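Biotin binding protein A (Gallus gallus, PDB 2C1S) binds biotin, and here its sulfoxide, in a pocket within each avidin-like beta-barrel subunit of a four-chain assembly. Local coordinates at residues G32-A37 and F68-Q73; A98-E103 and T115-N120. All blocks are in the same frame, centred on the assembly; numbering follows the deposited sequence.

Interaction 1 of 2, residues G32-A37 and F68-Q73. With BSO (biotin-D-sulfoxide), chain C.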
loop_
_atom_site.group_PDB
_atom_site.type_symbol
_atom_site.label_atom_id
_atom_site.label_comp_id
_atom_site.label_asym_id
_atom_site.label_seq_id
_atom_site.Cartn_x
_atom_site.Cartn_y
_atom_site.Cartn_z
ATOM N N GLY A 32 -9.471 13.522 -18.098
ATOM C CA GLY A 32 -10.659 12.710 -18.119
ATOM C C GLY A 32 -11.624 13.046 -17.023
ATOM O O GLY A 32 -11.483 14.058 -16.346
ATOM N N SER A 33 -12.618 12.187 -16.825
ATOM C CA SER A 33 -13.560 12.354 -15.724
ATOM C C SER A 33 -13.799 11.014 -15.029
ATOM O O SER A 33 -13.646 9.955 -15.651
ATOM C CB SER A 33 -14.894 12.951 -16.205
ATOM O OG SER A 33 -15.420 12.138 -17.243
ATOM N N TYR A 34 -14.182 11.070 -13.760
ATOM C CA TYR A 34 -14.303 9.868 -12.932
ATOM C C TYR A 34 -15.558 9.967 -12.115
ATOM O O TYR A 34 -15.738 10.928 -11.336
ATOM C CB TYR A 34 -13.070 9.736 -11.988
ATOM C CG TYR A 34 -12.862 8.321 -11.477
ATOM C CD1 TYR A 34 -11.896 7.508 -12.063
ATOM C CD2 TYR A 34 -13.659 7.790 -10.453
ATOM C CE1 TYR A 34 -11.710 6.189 -11.643
ATOM C CE2 TYR A 34 -13.483 6.440 -9.987
ATOM C CZ TYR A 34 -12.487 5.656 -10.610
ATOM O OH TYR A 34 -12.244 4.337 -10.230
ATOM N N GLN A 35 -16.451 8.992 -12.314
ATOM C CA GLN A 35 -17.702 8.897 -11.589
ATOM C C GLN A 35 -17.673 7.687 -10.644
ATOM O O GLN A 35 -18.029 6.545 -11.029
ATOM C CB GLN A 35 -18.871 8.739 -12.568
ATOM C CG GLN A 35 -20.235 8.794 -11.892
ATOM C CD GLN A 35 -20.623 10.210 -11.450
ATOM O OE1 GLN A 35 -20.395 11.179 -12.177
ATOM N NE2 GLN A 35 -21.214 10.329 -10.265
ATOM N N THR A 36 -17.259 7.923 -9.410
ATOM C CA THR A 36 -17.134 6.811 -8.475
ATOM C C THR A 36 -18.499 6.336 -7.994
ATOM O O THR A 36 -19.411 7.153 -7.793
ATOM C CB THR A 36 -16.160 7.174 -7.280
ATOM O OG1 THR A 36 -16.086 6.062 -6.394
ATOM C CG2 THR A 36 -16.639 8.388 -6.488
ATOM N N ALA A 37 -18.668 5.017 -7.838
ATOM C CA ALA A 37 -19.917 4.444 -7.321
ATOM C C ALA A 37 -20.008 4.511 -5.816
ATOM O O ALA A 37 -21.102 4.383 -5.244
ATOM C CB ALA A 37 -20.066 3.000 -7.788
ATOM N N PHE A 68 -2.829 8.193 -12.907
ATOM C CA PHE A 68 -3.602 9.448 -12.853
ATOM C C PHE A 68 -4.001 9.879 -11.444
ATOM O O PHE A 68 -4.093 9.066 -10.543
ATOM C CB PHE A 68 -4.818 9.447 -13.808
ATOM C CG PHE A 68 -5.822 8.346 -13.562
ATOM C CD1 PHE A 68 -6.884 8.528 -12.679
ATOM C CD2 PHE A 68 -5.728 7.138 -14.269
ATOM C CE1 PHE A 68 -7.811 7.525 -12.476
ATOM C CE2 PHE A 68 -6.671 6.133 -14.078
ATOM C CZ PHE A 68 -7.678 6.307 -13.174
ATOM N N THR A 69 -4.282 11.173 -11.310
ATOM C CA THR A 69 -4.801 11.751 -10.092
ATOM C C THR A 69 -6.242 12.162 -10.284
ATOM O O THR A 69 -6.595 12.791 -11.308
ATOM C CB THR A 69 -4.003 13.019 -9.692
ATOM O OG1 THR A 69 -2.636 12.683 -9.520
ATOM C CG2 THR A 69 -4.611 13.693 -8.402
ATOM N N VAL A 70 -7.080 11.802 -9.324
ATOM C CA VAL A 70 -8.466 12.266 -9.301
ATOM C C VAL A 70 -8.744 13.334 -8.232
ATOM O O VAL A 70 -8.626 13.074 -7.025
ATOM C CB VAL A 70 -9.451 11.118 -9.118
ATOM C CG1 VAL A 70 -10.886 11.656 -9.167
ATOM C CG2 VAL A 70 -9.151 9.970 -10.137
ATOM N N GLN A 71 -9.192 14.508 -8.687
ATOM C CA GLN A 71 -9.509 15.620 -7.792
ATOM C C GLN A 71 -11.009 15.626 -7.487
ATOM O O GLN A 71 -11.802 16.260 -8.200
ATOM C CB GLN A 71 -9.048 16.918 -8.468
ATOM C CG GLN A 71 -9.117 18.219 -7.657
ATOM C CD GLN A 71 -9.121 19.414 -8.606
ATOM O OE1 GLN A 71 -10.113 19.623 -9.298
ATOM N NE2 GLN A 71 -7.996 20.175 -8.675
ATOM N N TRP A 72 -11.398 14.897 -6.443
ATOM C CA TRP A 72 -12.804 14.684 -6.101
ATOM C C TRP A 72 -13.474 16.010 -5.866
ATOM O O TRP A 72 -12.946 16.848 -5.142
ATOM C CB TRP A 72 -12.943 13.809 -4.853
ATOM C CG TRP A 72 -12.251 12.486 -5.033
ATOM C CD1 TRP A 72 -11.108 12.082 -4.414
ATOM C CD2 TRP A 72 -12.630 11.409 -5.931
ATOM N NE1 TRP A 72 -10.758 10.813 -4.843
ATOM C CE2 TRP A 72 -11.665 10.380 -5.776
ATOM C CE3 TRP A 72 -13.689 11.210 -6.834
ATOM C CZ2 TRP A 72 -11.733 9.168 -6.484
ATOM C CZ3 TRP A 72 -13.767 10.001 -7.527
ATOM C CH2 TRP A 72 -12.793 8.992 -7.353
ATOM N N GLN A 73 -14.643 16.190 -6.475
ATOM C CA GLN A 73 -15.351 17.478 -6.407
ATOM C C GLN A 73 -16.266 17.576 -5.195
ATOM O O GLN A 73 -16.814 18.641 -4.903
ATOM C CB GLN A 73 -16.125 17.737 -7.700
ATOM C CG GLN A 73 -15.216 17.860 -8.899
ATOM C CD GLN A 73 -14.288 19.068 -8.825
ATOM O OE1 GLN A 73 -14.729 20.202 -8.989
ATOM N NE2 GLN A 73 -12.993 18.827 -8.592
HETATM C C11 BSO C . -13.715 9.848 -0.959
HETATM O O11 BSO C . -14.675 9.144 -0.569
HETATM O O12 BSO C . -12.878 10.366 -0.198
HETATM C C10 BSO C . -13.539 10.136 -2.466
HETATM C C9 BSO C . -14.035 9.037 -3.435
HETATM C C8 BSO C . -13.052 7.872 -3.407
HETATM C C7 BSO C . -13.636 6.679 -4.191
HETATM C C2 BSO C . -12.644 5.495 -4.125
HETATM S S1 BSO C . -11.112 5.746 -5.037
HETATM C C6 BSO C . -10.649 3.993 -4.931
HETATM C C5 BSO C . -11.974 3.222 -5.097
HETATM N N1 BSO C . -12.193 2.957 -6.526
HETATM C C3 BSO C . -13.284 3.602 -6.957
HETATM O O3 BSO C . -13.676 3.495 -8.122
HETATM N N2 BSO C . -13.912 4.304 -6.004
HETATM C C4 BSO C . -13.181 4.144 -4.711
HETATM O O10 BSO C . -10.225 6.510 -4.091
#
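Tyr34 and Trp72 meet inside the avidin-type beta barrel, in the wall of the biotin pocket. Tyr34 lies on strand 29-35 and Trp72 just beyond strand 66-71; those two strands are not neighbours in the sheet: strand 48-54 runs between them, and the nearest CA pair, Tyr34 and Val70, is 7.3 Å apart. Side chains alone therefore make the contact.

Its aromatic part has the two ring planes at 90°, with Tyr34 CD2 lying 3.4 Å from Trp72 CH2. The tyrosine comes in at the rim of the indole. Tyr34 CG stands anti to the backbone N (chi1 -159°), which carries the ring inward past Val70 and Phe68. Among the apolar contacts, Thr36 CG2 packs 3.5 Å from Trp72 CZ3, and Val70 CG1 lies over one indole face. The opposite face carries the ligand's aliphatic tail, C9 standing 3.5 Å above the ring centre. An alanine in place of Trp72 would probably leave that tail without its flat wall and the Tyr34 ring freer to shift.

The polar bonds run to the ligand and to residues outside the two segments. Thr36 OG1 accepts from ureido N2 at 2.8 Å, in a nearly straight bond (171°), and also pairs with Val38 O. Trp72 NE1 bonds to Thr79 OG1. At the far end of its ring, Tyr34 OH donates to the ureido oxygen O3 across 2.7 Å, with O3 near the ring plane.

Interaction 2 of 2, residues A98-E103 and T115-N120. With BSO (biotin-D-sulfoxide), chain C.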
loop_
_atom_site.group_PDB
_atom_site.type_symbol
_atom_site.label_atom_id
_atom_site.label_comp_id
_atom_site.label_asym_id
_atom_site.label_seq_id
_atom_site.Cartn_x
_atom_site.Cartn_y
_atom_site.Cartn_z
ATOM N N ALA A 98 -3.850 -0.107 -9.161
ATOM C CA ALA A 98 -3.772 0.014 -7.708
ATOM C C ALA A 98 -3.940 1.490 -7.413
ATOM O O ALA A 98 -3.636 2.353 -8.238
ATOM C CB ALA A 98 -2.413 -0.484 -7.151
ATOM N N TRP A 99 -4.427 1.781 -6.226
ATOM C CA TRP A 99 -4.742 3.167 -5.907
ATOM C C TRP A 99 -4.397 3.498 -4.466
ATOM O O TRP A 99 -4.302 2.593 -3.616
ATOM C CB TRP A 99 -6.234 3.472 -6.229
ATOM C CG TRP A 99 -7.226 2.549 -5.544
ATOM C CD1 TRP A 99 -7.922 1.531 -6.129
ATOM C CD2 TRP A 99 -7.677 2.618 -4.185
ATOM N NE1 TRP A 99 -8.759 0.950 -5.213
ATOM C CE2 TRP A 99 -8.629 1.587 -4.010
ATOM C CE3 TRP A 99 -7.373 3.463 -3.093
ATOM C CZ2 TRP A 99 -9.269 1.351 -2.798
ATOM C CZ3 TRP A 99 -8.022 3.223 -1.873
ATOM C CH2 TRP A 99 -8.952 2.182 -1.733
ATOM N N LEU A 100 -4.180 4.797 -4.227
ATOM C CA LEU A 100 -4.067 5.351 -2.884
ATOM C C LEU A 100 -5.039 6.508 -2.753
ATOM O O LEU A 100 -5.092 7.363 -3.636
ATOM C CB LEU A 100 -2.644 5.872 -2.618
ATOM C CG LEU A 100 -1.444 4.918 -2.588
ATOM C CD1 LEU A 100 -0.094 5.686 -2.527
ATOM C CD2 LEU A 100 -1.571 3.922 -1.430
ATOM N N LEU A 101 -5.791 6.505 -1.657
ATOM C CA LEU A 101 -6.767 7.564 -1.370
ATOM C C LEU A 101 -6.256 8.289 -0.144
ATOM O O LEU A 101 -6.107 7.679 0.937
ATOM C CB LEU A 101 -8.133 6.970 -1.140
ATOM C CG LEU A 101 -9.250 7.871 -0.550
ATOM C CD1 LEU A 101 -9.589 9.029 -1.449
ATOM C CD2 LEU A 101 -10.509 7.049 -0.235
ATOM N N ARG A 102 -5.945 9.565 -0.352
ATOM C CA ARG A 102 -5.338 10.412 0.705
ATOM C C ARG A 102 -6.417 11.346 1.262
ATOM O O ARG A 102 -6.933 12.199 0.529
ATOM C CB ARG A 102 -4.234 11.267 0.120
ATOM C CG ARG A 102 -3.483 12.130 1.155
ATOM C CD ARG A 102 -2.447 11.270 1.720
ATOM N NE ARG A 102 -1.632 11.836 2.790
ATOM C CZ ARG A 102 -0.367 11.463 2.975
ATOM N NH1 ARG A 102 0.323 11.960 3.979
ATOM N NH2 ARG A 102 0.202 10.587 2.132
ATOM N N GLU A 103 -6.739 11.165 2.534
ATOM C CA GLU A 103 -7.532 12.133 3.301
ATOM C C GLU A 103 -6.767 13.411 3.660
ATOM O O GLU A 103 -5.577 13.369 4.006
ATOM C CB GLU A 103 -7.912 11.495 4.630
ATOM C CG GLU A 103 -9.279 10.906 4.684
ATOM C CD GLU A 103 -9.642 10.492 6.088
ATOM O OE1 GLU A 103 -9.307 11.241 7.042
ATOM O OE2 GLU A 103 -10.262 9.419 6.237
ATOM N N THR A 115 -3.949 7.542 4.594
ATOM C CA THR A 115 -3.792 6.934 3.242
ATOM C C THR A 115 -4.363 5.544 3.219
ATOM O O THR A 115 -3.899 4.677 3.948
ATOM C CB THR A 115 -2.285 6.848 2.853
ATOM O OG1 THR A 115 -1.724 8.178 2.891
ATOM C CG2 THR A 115 -2.107 6.300 1.458
ATOM N N ARG A 116 -5.392 5.341 2.405
ATOM C CA ARG A 116 -5.933 4.013 2.146
ATOM C C ARG A 116 -5.370 3.513 0.825
ATOM O O ARG A 116 -4.989 4.307 -0.048
ATOM C CB ARG A 116 -7.458 4.012 2.098
ATOM C CG ARG A 116 -8.150 4.292 3.414
ATOM C CD ARG A 116 -9.671 4.186 3.138
ATOM N NE ARG A 116 -10.516 4.713 4.208
ATOM C CZ ARG A 116 -10.943 5.973 4.285
ATOM N NH1 ARG A 116 -10.616 6.853 3.349
ATOM N NH2 ARG A 116 -11.712 6.360 5.298
ATOM N N VAL A 117 -5.302 2.189 0.702
ATOM C CA VAL A 117 -4.793 1.548 -0.492
ATOM C C VAL A 117 -5.772 0.464 -0.973
ATOM O O VAL A 117 -6.451 -0.152 -0.188
ATOM C CB VAL A 117 -3.402 0.881 -0.221
ATOM C CG1 VAL A 117 -3.486 -0.245 0.873
ATOM C CG2 VAL A 117 -2.759 0.410 -1.535
ATOM N N GLY A 118 -5.799 0.215 -2.274
ATOM C CA GLY A 118 -6.643 -0.853 -2.805
ATOM C C GLY A 118 -6.307 -1.120 -4.260
ATOM O O GLY A 118 -5.316 -0.630 -4.783
ATOM N N THR A 119 -7.140 -1.926 -4.913
ATOM C CA THR A 119 -6.933 -2.290 -6.314
ATOM C C THR A 119 -8.294 -2.250 -7.021
ATOM O O THR A 119 -9.320 -2.411 -6.381
ATOM C CB THR A 119 -6.329 -3.740 -6.454
ATOM O OG1 THR A 119 -7.243 -4.695 -5.866
ATOM C CG2 THR A 119 -4.928 -3.851 -5.795
ATOM N N ASN A 120 -8.267 -2.032 -8.319
ATOM C CA ASN A 120 -9.472 -2.040 -9.146
ATOM C C ASN A 120 -9.114 -2.704 -10.448
ATOM O O ASN A 120 -7.935 -2.682 -10.876
ATOM C CB ASN A 120 -9.990 -0.619 -9.413
ATOM C CG ASN A 120 -10.719 -0.001 -8.228
ATOM O OD1 ASN A 120 -10.482 1.148 -7.904
ATOM N ND2 ASN A 120 -11.606 -0.749 -7.592
HETATM C C11 BSO C . -13.715 9.848 -0.959
HETATM O O11 BSO C . -14.675 9.144 -0.569
HETATM O O12 BSO C . -12.878 10.366 -0.198
HETATM C C10 BSO C . -13.539 10.136 -2.466
HETATM C C9 BSO C . -14.035 9.037 -3.435
HETATM C C8 BSO C . -13.052 7.872 -3.407
HETATM C C7 BSO C . -13.636 6.679 -4.191
HETATM C C2 BSO C . -12.644 5.495 -4.125
HETATM S S1 BSO C . -11.112 5.746 -5.037
HETATM C C6 BSO C . -10.649 3.993 -4.931
HETATM C C5 BSO C . -11.974 3.222 -5.097
HETATM N N1 BSO C . -12.193 2.957 -6.526
HETATM C C3 BSO C . -13.284 3.602 -6.957
HETATM O O3 BSO C . -13.676 3.495 -8.122
HETATM N N2 BSO C . -13.912 4.304 -6.004
HETATM C C4 BSO C . -13.181 4.144 -4.711
HETATM O O10 BSO C . -10.225 6.510 -4.091
HETATM O O HOH W 1 -11.052 -1.175 -4.418
#
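The antiparallel hairpin formed by strands 93-102 and 115-124 supplies the wall of the biotin pocket on which Trp99 and Asn120 sit. Register is set by two hydrogen-bonded pairs, Trp99 with Gly118 and Leu101 with Arg116, each joined by two backbone bonds; the shortest runs from Leu101 N to Arg116 O, 2.8 Å.

Trp99 CG is wedged between its backbone N and carbonyl carbon (chi1 56°), a rotamer that folds the indole across the partner strand instead of away from it. Gly118 CA makes a CH-pi contact 3.7 Å from the centroid of the six-membered ring, where a side chain on Gly118 would collide with Trp99 CZ2. On the opposite face the ligand carbon C6 stands 3.2 Å above the ring centre, so the indole is sandwiched between backbone and ligand. At its rim, Trp99 NE1 donates to a water 3.2 Å away, and this water in turn donates to Thr119 O.

Asn120 OD1 accepts from ureido N1 of the ligand at 2.8 Å, with an angle of 171° at the hydrogen. Its ND2 is held by Glu14, which probably fixes the amide's flip. Further along, Leu101 CB approaches the sulfoxide oxygen O10 to 3.6 Å. Beside it Arg116 extends to a long salt bridge, NH2 to Glu103 OE2 at 3.5 Å.

Strand 78-87 flanks 93-102 on its other edge, Leu100 packing on Val80, while Leu100 and Val117 also meet Val117 of the third subunit and Trp112 of that subunit packs against Trp99 and Leu101.

How the interactions relate
Along the chain the two contacts come in series: interaction 1 closes at Gln73 before interaction 2 opens at Ala98. Their centres lie 13 Å apart within one closed eight-stranded antiparallel barrel. Interaction 1 spans the third and fifth strands, interaction 2 joins the adjacent seventh and eighth, and strand 78-87 lies between the two groups. They touch directly where Trp72 NE1 comes within 4.0 Å of Leu101 CD1. The same biotin-D-sulfoxide bridges them, its ureido oxygen accepting from Tyr34 while its two N-H groups donate to Thr36 and Asn120, so distant parts of the sequence converge on one pocket. Both also reach the second subunit, which ties this region to the four-chain assembly.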